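Local coordinates for protein BugD (Bordetella pertussis Tohama I, PDB 2F5X) that binds aspartic acid and probably serves as the periplasmic solute receptor of a tripartite tricarboxylate-type transport system, at residues I105-D110 and P286-A291; F121-I126 and K206-T211; Q192-T197 and L275-L280; R17-V22 and P44-T49; A68-D73 and W242-T247. All coordinates share one frame; numbering follows the deposited sequence.

Contact 1: I105-D110 and P286-A291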
# COMPACT_ATOMS: atom_id res chain seq x y z
N ILE A 105 5.06 16.05 -1.99
CA ILE A 105 3.88 16.87 -2.25
C ILE A 105 2.90 16.80 -1.08
O ILE A 105 2.49 17.83 -0.54
CB ILE A 105 3.18 16.47 -3.58
CG1 ILE A 105 4.15 16.48 -4.77
CG2 ILE A 105 1.96 17.38 -3.87
CD1 ILE A 105 4.98 17.78 -4.93
N GLY A 106 2.51 15.59 -0.68
CA GLY A 106 1.65 15.44 0.47
C GLY A 106 1.16 14.03 0.70
O GLY A 106 1.35 13.14 -0.16
N LEU A 107 0.55 13.81 1.85
CA LEU A 107 -0.14 12.56 2.14
C LEU A 107 -1.47 12.50 1.39
O LEU A 107 -1.98 13.53 0.93
CB LEU A 107 -0.33 12.37 3.65
CG LEU A 107 0.99 12.00 4.36
CD1 LEU A 107 0.96 12.34 5.85
CD2 LEU A 107 1.33 10.51 4.15
N VAL A 108 -2.01 11.29 1.25
CA VAL A 108 -3.14 11.04 0.36
C VAL A 108 -4.24 10.28 1.11
O VAL A 108 -5.30 10.84 1.42
CB VAL A 108 -2.67 10.26 -0.91
CG1 VAL A 108 -3.83 9.95 -1.84
CG2 VAL A 108 -1.58 11.06 -1.65
N VAL A 109 -3.99 9.00 1.41
CA VAL A 109 -4.95 8.15 2.12
C VAL A 109 -4.21 7.24 3.10
O VAL A 109 -3.00 7.05 2.98
CB VAL A 109 -5.80 7.25 1.15
CG1 VAL A 109 -6.75 8.07 0.29
CG2 VAL A 109 -4.89 6.36 0.26
N ASP A 110 -4.95 6.67 4.04
CA ASP A 110 -4.43 5.64 4.94
C ASP A 110 -5.37 4.43 4.83
O ASP A 110 -6.57 4.55 5.11
CB ASP A 110 -4.37 6.21 6.37
CG ASP A 110 -3.72 5.26 7.36
OD1 ASP A 110 -3.18 4.20 6.97
OD2 ASP A 110 -3.71 5.52 8.58
N PRO A 286 3.72 19.19 1.86
CA PRO A 286 5.07 18.60 1.87
C PRO A 286 5.58 18.27 3.26
O PRO A 286 6.19 17.21 3.45
CB PRO A 286 5.92 19.70 1.22
CG PRO A 286 4.96 20.32 0.26
CD PRO A 286 3.70 20.45 1.10
N GLU A 287 5.33 19.15 4.22
CA GLU A 287 5.84 18.95 5.58
C GLU A 287 5.26 17.71 6.25
O GLU A 287 5.98 16.98 6.95
CB GLU A 287 5.58 20.20 6.42
CG GLU A 287 6.35 21.42 5.93
CD GLU A 287 5.61 22.27 4.89
OE1 GLU A 287 4.51 21.90 4.41
OE2 GLU A 287 6.16 23.34 4.55
N ALA A 288 3.97 17.45 6.05
CA ALA A 288 3.32 16.29 6.65
C ALA A 288 3.89 15.00 6.08
O ALA A 288 4.16 14.05 6.83
CB ALA A 288 1.81 16.36 6.46
N LEU A 289 4.11 14.96 4.77
CA LEU A 289 4.67 13.77 4.14
C LEU A 289 6.12 13.56 4.57
O LEU A 289 6.52 12.43 4.89
CB LEU A 289 4.52 13.83 2.62
CG LEU A 289 5.09 12.63 1.84
CD1 LEU A 289 4.49 11.32 2.34
CD2 LEU A 289 4.85 12.80 0.35
N GLN A 290 6.90 14.64 4.63
CA GLN A 290 8.31 14.55 5.04
C GLN A 290 8.38 13.98 6.47
O GLN A 290 9.19 13.09 6.74
CB GLN A 290 8.98 15.93 4.94
CG GLN A 290 10.41 16.00 5.51
CD GLN A 290 10.97 17.41 5.49
OE1 GLN A 290 10.25 18.38 5.77
NE2 GLN A 290 12.26 17.54 5.18
N ALA A 291 7.52 14.48 7.35
CA ALA A 291 7.48 14.04 8.75
C ALA A 291 7.09 12.57 8.85
O ALA A 291 7.64 11.83 9.67
CB ALA A 291 6.51 14.90 9.56
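A classic beta bulge in strand 102-117, formed by Ile105 and Gly106 opposite Met241 of strand 236-244, receives the first turn of helix 286-306 through Pro286 and Leu289. The contact is a worked example of a helix start laid across a sheet: the strand and helix segments approach to 5.8 Å between axes, and their directions differ by 70°. At the bulge the carbonyl oxygen of Ile105 sits 3.0 Å from Pro286 N. As the proline nitrogen has no hydrogen to share, this is close packing, and the ring adds to it by bringing Pro286 CD to 3.3 Å from the same Ile105 O. One turn on, Leu289 lies directly against the bulge backbone, its CB 3.9 Å from Gly106 CA. Its CG stands anti to the backbone N (chi1 179°), and the two branches divide the work: CD2 rests 3.6 Å from Gly106 O, while CD1 turns to Leu107. Trp238 and Trp242 of strand 236-244 also touch Leu289, and Val256 of helix 249-263 touches both Ile105 and Pro286, so the joint is buried. Asn285 OD1 accepts a hydrogen bond from Ala288 N at the helix start. Leu107 and Leu289 cross slantwise, and their closest methyls, Leu107 CD2 and Leu289 CD1, are 3.7 Å apart, while the other branch of Leu107, CD1, reaches to 3.8 Å from Ala288 O.

Contact 2: F121-I126 and K206-T211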
# COMPACT_ATOMS: atom_id res chain seq x y z
N PHE A 121 -10.36 -22.35 1.75
CA PHE A 121 -9.38 -22.60 2.81
C PHE A 121 -10.10 -23.11 4.06
O PHE A 121 -11.10 -22.52 4.47
CB PHE A 121 -8.63 -21.30 3.13
CG PHE A 121 -7.23 -21.51 3.65
CD1 PHE A 121 -6.33 -22.34 2.99
CD2 PHE A 121 -6.82 -20.85 4.81
CE1 PHE A 121 -5.03 -22.52 3.47
CE2 PHE A 121 -5.52 -21.01 5.30
CZ PHE A 121 -4.62 -21.85 4.63
N PRO A 122 -9.67 -24.24 4.64
CA PRO A 122 -10.43 -24.85 5.74
C PRO A 122 -10.83 -23.97 6.95
O PRO A 122 -12.01 -24.03 7.29
CB PRO A 122 -9.58 -26.05 6.15
CG PRO A 122 -8.87 -26.42 4.89
CD PRO A 122 -8.50 -25.06 4.25
N PRO A 123 -9.94 -23.19 7.58
CA PRO A 123 -10.34 -22.42 8.76
C PRO A 123 -11.41 -21.36 8.49
O PRO A 123 -11.43 -20.73 7.44
CB PRO A 123 -9.04 -21.77 9.25
CG PRO A 123 -8.09 -21.84 8.11
CD PRO A 123 -8.51 -22.99 7.25
N ASN A 124 -12.30 -21.18 9.46
CA ASN A 124 -13.40 -20.23 9.32
C ASN A 124 -13.27 -18.98 10.17
O ASN A 124 -14.06 -18.06 10.02
CB ASN A 124 -14.74 -20.92 9.60
CG ASN A 124 -15.14 -21.87 8.49
OD1 ASN A 124 -14.75 -21.67 7.35
ND2 ASN A 124 -15.91 -22.89 8.82
N ASN A 125 -12.25 -18.94 11.03
CA ASN A 125 -12.03 -17.77 11.88
C ASN A 125 -10.54 -17.60 12.21
O ASN A 125 -9.74 -18.50 11.92
CB ASN A 125 -12.91 -17.81 13.15
CG ASN A 125 -12.57 -18.98 14.07
OD1 ASN A 125 -11.42 -19.16 14.44
ND2 ASN A 125 -13.57 -19.75 14.46
N ILE A 126 -10.18 -16.45 12.79
CA ILE A 126 -8.76 -16.15 13.02
C ILE A 126 -8.08 -17.12 14.01
O ILE A 126 -6.92 -17.47 13.81
CB ILE A 126 -8.56 -14.65 13.41
CG1 ILE A 126 -7.06 -14.28 13.52
CG2 ILE A 126 -9.30 -14.29 14.71
CD1 ILE A 126 -6.25 -14.46 12.23
N LYS A 206 -12.13 -16.10 1.81
CA LYS A 206 -12.28 -16.20 3.26
C LYS A 206 -11.63 -14.98 3.89
O LYS A 206 -10.57 -14.54 3.44
CB LYS A 206 -11.62 -17.48 3.81
CG LYS A 206 -12.29 -18.78 3.34
CD LYS A 206 -13.58 -19.04 4.08
CE LYS A 206 -13.38 -20.07 5.17
NZ LYS A 206 -13.59 -21.49 4.76
N ALA A 207 -12.28 -14.41 4.91
CA ALA A 207 -11.75 -13.20 5.52
C ALA A 207 -11.70 -13.38 7.03
O ALA A 207 -12.68 -13.81 7.63
CB ALA A 207 -12.61 -11.98 5.13
N TYR A 208 -10.56 -13.05 7.64
CA TYR A 208 -10.29 -13.43 9.03
C TYR A 208 -10.13 -12.29 10.03
O TYR A 208 -10.55 -12.39 11.18
CB TYR A 208 -9.07 -14.34 9.10
CG TYR A 208 -9.25 -15.61 8.30
CD1 TYR A 208 -9.94 -16.70 8.84
CD2 TYR A 208 -8.73 -15.73 7.01
CE1 TYR A 208 -10.10 -17.88 8.11
CE2 TYR A 208 -8.90 -16.89 6.28
CZ TYR A 208 -9.59 -17.96 6.83
OH TYR A 208 -9.75 -19.11 6.09
N ALA A 209 -9.49 -11.21 9.59
CA ALA A 209 -9.12 -10.14 10.51
C ALA A 209 -8.68 -8.90 9.76
O ALA A 209 -8.30 -8.97 8.59
CB ALA A 209 -7.99 -10.60 11.44
N VAL A 210 -8.69 -7.77 10.46
CA VAL A 210 -8.17 -6.51 9.92
C VAL A 210 -6.97 -6.04 10.74
O VAL A 210 -6.78 -6.50 11.87
CB VAL A 210 -9.26 -5.41 9.88
CG1 VAL A 210 -10.37 -5.81 8.90
CG2 VAL A 210 -9.84 -5.15 11.29
N THR A 211 -6.16 -5.14 10.17
CA THR A 211 -4.93 -4.70 10.83
C THR A 211 -5.04 -3.31 11.44
O THR A 211 -4.03 -2.73 11.86
CB THR A 211 -3.76 -4.71 9.84
OG1 THR A 211 -4.06 -3.81 8.77
CG2 THR A 211 -3.60 -6.09 9.19
O HOH W 1 -14.05 -24.44 5.58
O HOH W 2 -12.13 -14.33 12.33
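Lys206 and Tyr208 both carry CG beside the backbone N and anti to the carbonyl carbon (chi1 -66° and -60°), and both side chains run from strand 206-210 to the loop at Phe121 to Asn124. The lysine chain then bends at each remaining torsion, the last of which puts NZ among carbonyl oxygens. Lys206 NZ gives one hydrogen bond of 2.7 Å to Phe121 O and another of 2.8 Å to Asn124 OD1, both nearly along the C=O axis. A water held by Pro122 O adds a weak third partner. The principle is that one ammonium group can gather several oxygens of an irregular loop. Tyr208 works next to it: its OH donates to Pro123 O at 2.7 Å, arriving 36° above the carbonyl plane. The same OH lies in the plane of the Phe121 ring at its edge, 3.6 Å from CD2, and the two aromatic side chains cross at about a right angle. Where the loop ends, a second water joins the backbones, accepting from Ile126 N and donating to Tyr208 O at 2.8 Å, while Ile126 CD1 packs 4.2 Å from Tyr208 CB. Asn125 sits at the N-cap, with OD1 taking Glu128 N. Together these bonds fasten a strand-to-helix connection, from strand 102-117 to the N-capped helix 126-136, onto the neighbouring antiparallel strand of the sheet.

Contact 3: Q192-T197 and L275-L280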
# COMPACT_ATOMS: atom_id res chain seq x y z
N GLN A 192 -4.73 -4.85 1.08
CA GLN A 192 -5.46 -3.63 1.46
C GLN A 192 -6.93 -3.70 1.10
O GLN A 192 -7.28 -4.33 0.10
CB GLN A 192 -4.83 -2.43 0.79
CG GLN A 192 -3.40 -2.15 1.27
CD GLN A 192 -2.65 -1.33 0.24
OE1 GLN A 192 -1.81 -1.86 -0.49
NE2 GLN A 192 -2.98 -0.07 0.16
N THR A 193 -7.78 -3.06 1.91
CA THR A 193 -9.22 -3.05 1.65
C THR A 193 -9.62 -2.42 0.31
O THR A 193 -10.68 -2.72 -0.23
CB THR A 193 -10.01 -2.38 2.81
OG1 THR A 193 -9.53 -1.03 3.01
CG2 THR A 193 -9.74 -3.10 4.13
N THR A 194 -8.77 -1.56 -0.24
CA THR A 194 -9.01 -0.99 -1.58
C THR A 194 -8.90 -2.06 -2.66
O THR A 194 -9.31 -1.82 -3.81
CB THR A 194 -8.00 0.12 -1.88
OG1 THR A 194 -6.72 -0.31 -1.41
CG2 THR A 194 -8.32 1.39 -1.08
N ASN A 195 -8.34 -3.22 -2.31
CA ASN A 195 -8.33 -4.37 -3.23
C ASN A 195 -9.21 -5.55 -2.79
O ASN A 195 -9.67 -6.33 -3.65
CB ASN A 195 -6.89 -4.85 -3.48
CG ASN A 195 -6.77 -5.72 -4.72
OD1 ASN A 195 -7.25 -5.36 -5.80
ND2 ASN A 195 -6.13 -6.88 -4.57
N THR A 196 -9.44 -5.68 -1.49
CA THR A 196 -10.09 -6.89 -0.98
C THR A 196 -11.58 -6.75 -0.69
O THR A 196 -12.27 -7.75 -0.59
CB THR A 196 -9.42 -7.41 0.30
OG1 THR A 196 -9.56 -6.43 1.34
CG2 THR A 196 -7.93 -7.60 0.12
N THR A 197 -12.06 -5.51 -0.51
CA THR A 197 -13.45 -5.30 -0.08
C THR A 197 -14.43 -6.04 -0.97
O THR A 197 -15.30 -6.76 -0.50
CB THR A 197 -13.80 -3.81 -0.08
OG1 THR A 197 -13.02 -3.14 0.91
CG2 THR A 197 -15.23 -3.60 0.41
N LEU A 275 -14.25 1.79 -0.00
CA LEU A 275 -13.10 0.88 -0.01
C LEU A 275 -12.33 0.85 1.31
O LEU A 275 -11.30 0.20 1.41
CB LEU A 275 -12.15 1.23 -1.15
CG LEU A 275 -12.67 1.01 -2.58
CD1 LEU A 275 -11.61 1.52 -3.55
CD2 LEU A 275 -13.01 -0.46 -2.84
N GLY A 276 -12.83 1.57 2.31
CA GLY A 276 -12.28 1.51 3.66
C GLY A 276 -11.06 2.38 3.89
O GLY A 276 -10.43 2.30 4.96
N ALA A 277 -10.74 3.22 2.91
CA ALA A 277 -9.60 4.12 3.02
C ALA A 277 -9.96 5.41 3.73
O ALA A 277 -11.01 6.01 3.46
CB ALA A 277 -9.02 4.43 1.64
N GLU A 278 -9.11 5.83 4.66
CA GLU A 278 -9.24 7.13 5.30
C GLU A 278 -8.53 8.16 4.42
O GLU A 278 -7.38 7.96 4.06
CB GLU A 278 -8.57 7.12 6.68
CG GLU A 278 -8.49 8.50 7.31
CD GLU A 278 -7.67 8.55 8.59
OE1 GLU A 278 -7.91 9.49 9.39
OE2 GLU A 278 -6.78 7.69 8.79
N VAL A 279 -9.22 9.24 4.08
CA VAL A 279 -8.62 10.29 3.27
C VAL A 279 -7.91 11.27 4.20
O VAL A 279 -8.50 11.74 5.18
CB VAL A 279 -9.67 11.03 2.39
CG1 VAL A 279 -8.99 12.11 1.53
CG2 VAL A 279 -10.41 10.05 1.49
N LEU A 280 -6.64 11.55 3.90
CA LEU A 280 -5.80 12.40 4.76
C LEU A 280 -5.87 13.85 4.29
O LEU A 280 -4.87 14.48 3.99
CB LEU A 280 -4.36 11.85 4.79
CG LEU A 280 -4.26 10.40 5.31
CD1 LEU A 280 -2.84 9.88 5.28
CD2 LEU A 280 -4.83 10.30 6.74
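Thr193 and Leu275 make the tight, polar centre of this contact, where the first turn of helix 193-201 meets the chain leaving helix 266-274. Thr193 OG1 lies between the backbone N and the carbonyl carbon (chi1 57°), from where it donates to Leu275 O over 2.7 Å, within the carbonyl plane. Gly276 CA fits closely against the same Thr193 OG1, at 3.8 Å. Beside this bond the packing is apolar: Thr194 and Leu275 cross at about a right angle, with Thr194 CG2 3.8 Å from Leu275 CB and 4.1 Å from Ala277 CB. Val111 and Pro30 also touch Thr194, which keeps this side buried. Partly exposed Thr197 meets Leu275 only loosely, OG1 3.8 Å from Leu275 O and CB 4.4 Å from Leu275 CD2. Its hydroxyl is spent on its own helix: OG1 bonds to Thr193 O at 2.6 Å, and Thr197 N reaches that oxygen from the opposite face. Two helix ends thus share one joint: Gly276 closes helix 266-274 in a Schellman motif, while Gln192 OE1 takes the amino group of bound aspartic acid. This helix start, with a ligand-pocket residue at its N-cap position, belongs to the binding cleft of a periplasmic binding protein.

Contact 4: R17-V22 and P44-T49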
# COMPACT_ATOMS: atom_id res chain seq x y z
N ARG A 17 0.77 20.14 -20.54
CA ARG A 17 0.46 18.83 -21.11
C ARG A 17 0.15 17.87 -19.96
O ARG A 17 0.39 18.20 -18.79
CB ARG A 17 1.62 18.32 -21.99
CG ARG A 17 2.91 18.01 -21.24
CD ARG A 17 4.11 17.79 -22.14
NE ARG A 17 5.28 17.32 -21.40
CZ ARG A 17 6.35 18.06 -21.14
NH1 ARG A 17 6.42 19.32 -21.54
NH2 ARG A 17 7.36 17.53 -20.45
N PRO A 18 -0.40 16.69 -20.26
CA PRO A 18 -0.75 15.73 -19.21
C PRO A 18 0.41 15.37 -18.27
O PRO A 18 1.58 15.34 -18.68
CB PRO A 18 -1.23 14.51 -20.00
CG PRO A 18 -1.77 15.11 -21.26
CD PRO A 18 -0.79 16.19 -21.60
N VAL A 19 0.06 15.12 -17.01
CA VAL A 19 1.02 14.73 -15.97
C VAL A 19 0.94 13.23 -15.78
O VAL A 19 -0.15 12.68 -15.57
CB VAL A 19 0.69 15.45 -14.65
CG1 VAL A 19 1.59 14.94 -13.50
CG2 VAL A 19 0.84 16.96 -14.80
N ASN A 20 2.09 12.57 -15.85
CA ASN A 20 2.16 11.12 -15.62
C ASN A 20 2.31 10.82 -14.15
O ASN A 20 3.22 11.34 -13.49
CB ASN A 20 3.33 10.50 -16.38
CG ASN A 20 3.19 10.65 -17.89
OD1 ASN A 20 4.14 11.02 -18.58
ND2 ASN A 20 2.00 10.36 -18.41
N MSE A 21 1.41 9.97 -13.64
CA MSE A 21 1.45 9.53 -12.25
C MSE A 21 1.85 8.07 -12.24
O MSE A 21 1.11 7.20 -12.71
CB MSE A 21 0.08 9.73 -11.59
CG MSE A 21 -0.17 8.85 -10.36
SE MSE A 21 -1.78 9.35 -9.41
CE MSE A 21 -1.04 10.83 -8.90
N VAL A 22 3.04 7.79 -11.72
CA VAL A 22 3.55 6.43 -11.66
C VAL A 22 3.05 5.72 -10.40
O VAL A 22 3.20 6.22 -9.28
CB VAL A 22 5.10 6.42 -11.70
CG1 VAL A 22 5.69 5.00 -11.47
CG2 VAL A 22 5.59 7.04 -13.03
N PRO A 44 -9.85 19.11 -12.35
CA PRO A 44 -10.39 20.48 -12.41
C PRO A 44 -9.41 21.54 -11.93
O PRO A 44 -9.32 22.62 -12.53
CB PRO A 44 -11.60 20.41 -11.46
CG PRO A 44 -12.04 19.00 -11.56
CD PRO A 44 -10.74 18.22 -11.57
N THR A 45 -8.66 21.25 -10.86
CA THR A 45 -7.71 22.22 -10.33
C THR A 45 -6.35 22.18 -11.03
O THR A 45 -5.74 23.24 -11.24
CB THR A 45 -7.56 22.07 -8.81
OG1 THR A 45 -7.23 20.72 -8.49
CG2 THR A 45 -8.89 22.29 -8.12
N LEU A 46 -5.87 20.99 -11.38
CA LEU A 46 -4.61 20.86 -12.10
C LEU A 46 -4.68 21.56 -13.46
O LEU A 46 -3.72 22.21 -13.87
CB LEU A 46 -4.20 19.38 -12.27
CG LEU A 46 -2.81 19.09 -12.86
CD1 LEU A 46 -1.68 19.71 -12.01
CD2 LEU A 46 -2.59 17.59 -13.04
N GLY A 47 -5.83 21.45 -14.12
CA GLY A 47 -6.02 22.07 -15.42
C GLY A 47 -5.44 21.24 -16.53
O GLY A 47 -5.25 21.73 -17.66
N GLU A 48 -5.14 19.98 -16.21
CA GLU A 48 -4.69 18.99 -17.18
C GLU A 48 -5.08 17.60 -16.69
O GLU A 48 -5.34 17.41 -15.50
CB GLU A 48 -3.16 19.05 -17.37
CG GLU A 48 -2.70 19.91 -18.54
CD GLU A 48 -2.96 19.27 -19.90
OE1 GLU A 48 -3.41 18.10 -19.94
OE2 GLU A 48 -2.72 19.94 -20.92
N THR A 49 -5.12 16.64 -17.61
CA THR A 49 -5.39 15.26 -17.26
C THR A 49 -4.18 14.64 -16.56
O THR A 49 -3.03 15.02 -16.83
CB THR A 49 -5.77 14.44 -18.52
OG1 THR A 49 -4.84 14.71 -19.58
CG2 THR A 49 -7.08 14.93 -19.11
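Glu48 lays its side chain across the Arg17-Pro18 peptide, meeting backbone more than side chain. Its chain bends at chi2 (-73°), which places CD back over the peptide, 3.4 Å from Arg17 C. The carboxylate straddles the link: OE2 faces Arg17 CA, while OE1 lies 3.3 Å from Pro18 N, which has no hydrogen to give. OE1 is instead paired within its own segment, accepting Thr49 N at 3.2 Å on the anti side. Arg17 sends its guanidinium off to the ring of Tyr75 in a cation-pi contact. Pro18 and Thr49, by contrast, lie side by side and point the same way, with Pro18 CG 3.5 Å from Thr49 OG1. On another side Val19 and Leu46 cross obliquely, touching through one methyl each, Val19 CG2 and Leu46 CD2, at 3.9 Å. Amid these three pairings runs one backbone bond, Val19 N to Thr49 O at 3.1 Å, with an N-H...O angle of 161°. It precedes the regular pairing in which Val19 and Met21 bond to Val51. The contact illustrates how a crossover brings the chain back alongside its first strand: strand 19-23, helix 30-46 and the parallel neighbour, strand 50-54, form a beta-alpha-beta unit.

Contact 5: A68-D73 and W242-T247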
# COMPACT_ATOMS: atom_id res chain seq x y z
N ALA A 68 12.31 8.79 -9.14
CA ALA A 68 13.51 9.43 -8.57
C ALA A 68 14.47 9.90 -9.67
O ALA A 68 15.11 10.94 -9.53
CB ALA A 68 14.23 8.49 -7.60
N ARG A 69 14.53 9.13 -10.77
CA ARG A 69 15.43 9.40 -11.89
C ARG A 69 14.79 10.18 -13.04
O ARG A 69 15.45 10.46 -14.05
CB ARG A 69 16.01 8.08 -12.41
CG ARG A 69 16.84 7.32 -11.38
CD ARG A 69 17.39 5.99 -11.89
NE ARG A 69 18.78 6.12 -12.35
CZ ARG A 69 19.22 5.74 -13.55
NH1 ARG A 69 18.40 5.22 -14.45
NH2 ARG A 69 20.50 5.91 -13.86
N ALA A 70 13.52 10.55 -12.90
CA ALA A 70 12.79 11.23 -13.97
C ALA A 70 13.12 12.72 -14.02
O ALA A 70 13.60 13.28 -13.04
CB ALA A 70 11.30 11.04 -13.81
N GLN A 71 12.84 13.36 -15.15
CA GLN A 71 13.06 14.81 -15.26
C GLN A 71 12.24 15.53 -14.19
O GLN A 71 11.06 15.26 -14.03
CB GLN A 71 12.68 15.31 -16.66
CG GLN A 71 13.58 14.78 -17.79
CD GLN A 71 15.01 15.27 -17.69
OE1 GLN A 71 15.25 16.42 -17.34
NE2 GLN A 71 15.96 14.39 -17.99
N PRO A 72 12.88 16.45 -13.45
CA PRO A 72 12.19 17.23 -12.41
C PRO A 72 11.39 18.41 -12.99
O PRO A 72 11.61 19.56 -12.61
CB PRO A 72 13.34 17.74 -11.54
CG PRO A 72 14.52 17.81 -12.46
CD PRO A 72 14.32 16.77 -13.52
N ASP A 73 10.45 18.11 -13.88
CA ASP A 73 9.66 19.15 -14.52
C ASP A 73 8.20 19.19 -14.10
O ASP A 73 7.44 20.06 -14.56
CB ASP A 73 9.78 19.07 -16.05
CG ASP A 73 9.41 17.71 -16.60
OD1 ASP A 73 8.78 16.89 -15.89
OD2 ASP A 73 9.71 17.38 -17.77
N TRP A 242 4.83 12.31 -4.51
CA TRP A 242 6.14 12.96 -4.59
C TRP A 242 6.46 13.39 -6.02
O TRP A 242 5.98 12.77 -6.98
CB TRP A 242 7.24 11.97 -4.19
CG TRP A 242 7.32 11.50 -2.76
CD1 TRP A 242 8.16 11.99 -1.78
CD2 TRP A 242 6.65 10.37 -2.17
NE1 TRP A 242 8.02 11.26 -0.62
CE2 TRP A 242 7.11 10.26 -0.83
CE3 TRP A 242 5.70 9.45 -2.63
CZ2 TRP A 242 6.65 9.27 0.05
CZ3 TRP A 242 5.24 8.46 -1.76
CH2 TRP A 242 5.71 8.39 -0.43
N ALA A 243 7.30 14.40 -6.15
CA ALA A 243 7.92 14.78 -7.43
C ALA A 243 9.43 14.54 -7.32
O ALA A 243 9.94 14.46 -6.20
CB ALA A 243 7.63 16.26 -7.75
N PRO A 244 10.17 14.45 -8.43
CA PRO A 244 11.62 14.26 -8.33
C PRO A 244 12.31 15.45 -7.66
O PRO A 244 11.82 16.57 -7.79
CB PRO A 244 12.07 14.16 -9.79
CG PRO A 244 10.83 13.77 -10.54
CD PRO A 244 9.71 14.48 -9.83
N LYS A 245 13.42 15.19 -6.97
CA LYS A 245 14.25 16.28 -6.43
C LYS A 245 14.53 17.33 -7.49
O LYS A 245 14.86 17.01 -8.63
CB LYS A 245 15.59 15.73 -5.90
CG LYS A 245 16.49 16.82 -5.31
CD LYS A 245 17.82 16.24 -4.86
CE LYS A 245 18.84 17.35 -4.59
NZ LYS A 245 18.42 18.31 -3.52
N GLY A 246 14.39 18.60 -7.10
CA GLY A 246 14.71 19.71 -7.97
C GLY A 246 13.54 20.21 -8.79
O GLY A 246 13.68 21.15 -9.56
N THR A 247 12.37 19.58 -8.64
CA THR A 247 11.15 20.09 -9.27
C THR A 247 10.91 21.52 -8.77
O THR A 247 10.97 21.75 -7.56
CB THR A 247 9.96 19.16 -8.95
OG1 THR A 247 10.18 17.86 -9.52
CG2 THR A 247 8.68 19.65 -9.63
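Pro244 O is gripped by two donors of Thr247, the residue that also meets Pro72 across the contact. Thr247 OG1 bonds to it at 2.7 Å, tilted 15° from the carbonyl plane, and Thr247 N at 3.2 Å. The threonine torsion explains the double grip: OG1 stands beside the backbone N (chi1 -64°), which brings both donors to the same oxygen and closes the turn twice. Pro72 packs against the backbone of this turn. Its CB is 3.4 Å from Lys245 O, and its own carbonyl accepts a CA-H...O contact from Thr247, CA to Pro72 O 3.4 Å with 167° at the hydrogen. The threonine hydroxyl oxygen, already committed to Pro244, also touches Pro72, OG1 lying 3.6 Å from Pro72 CA. The Pro244 ring lies against the backbone leading into an inverse gamma turn centred on Pro72, with CB 3.7 Å from Ala70 O and CG 3.8 Å from Gln71 O. A weak Asp73 N to Gln71 O bond marks that turn; beyond it Asp73 OD1 takes Tyr75 N. Glu103 OE2 accepts from Gly246 N, tying the turn to strand 102-117 as well. The example shows how two turns can mate with no conventional hydrogen bond across, chiefly by proline packing, Pro72 CB to Pro244 CB 4.2 Å, and one CA-H...O contact. The pairing is that of a type II beta turn, Pro244 to Thr247, ending strand 236-244 and set against an inverse gamma turn in the loop before strand 76-81, the antiparallel neighbour of strand 236-244.

In the fold
All five contacts reach one mixed sheet. Along the chain contact 4 closes first, before contacts 1, 2, 3 and 5 open; contact 2 falls within the span of contact 1, as does contact 3, whereas contacts 1 and 5 alternate. Strand 102-117 is the common thread: it holds contact 1, pairs with strands 206-210, 236-244 and 278-279, and leads into the loop of contact 2. Contacts 1, 4 and 5 cluster, their centres 15 to 19 Å apart, Arg17 and Asp73 forming a weak, long ion pair. Contact 2 lies about 42 Å from contact 5, centre to centre. Contact 3 brings the pocket residue Gln192 to this sheet and meets contact 1 through probable hydrogen bonds, Asp110 N to Glu278 O and Leu280 N to Val108 O.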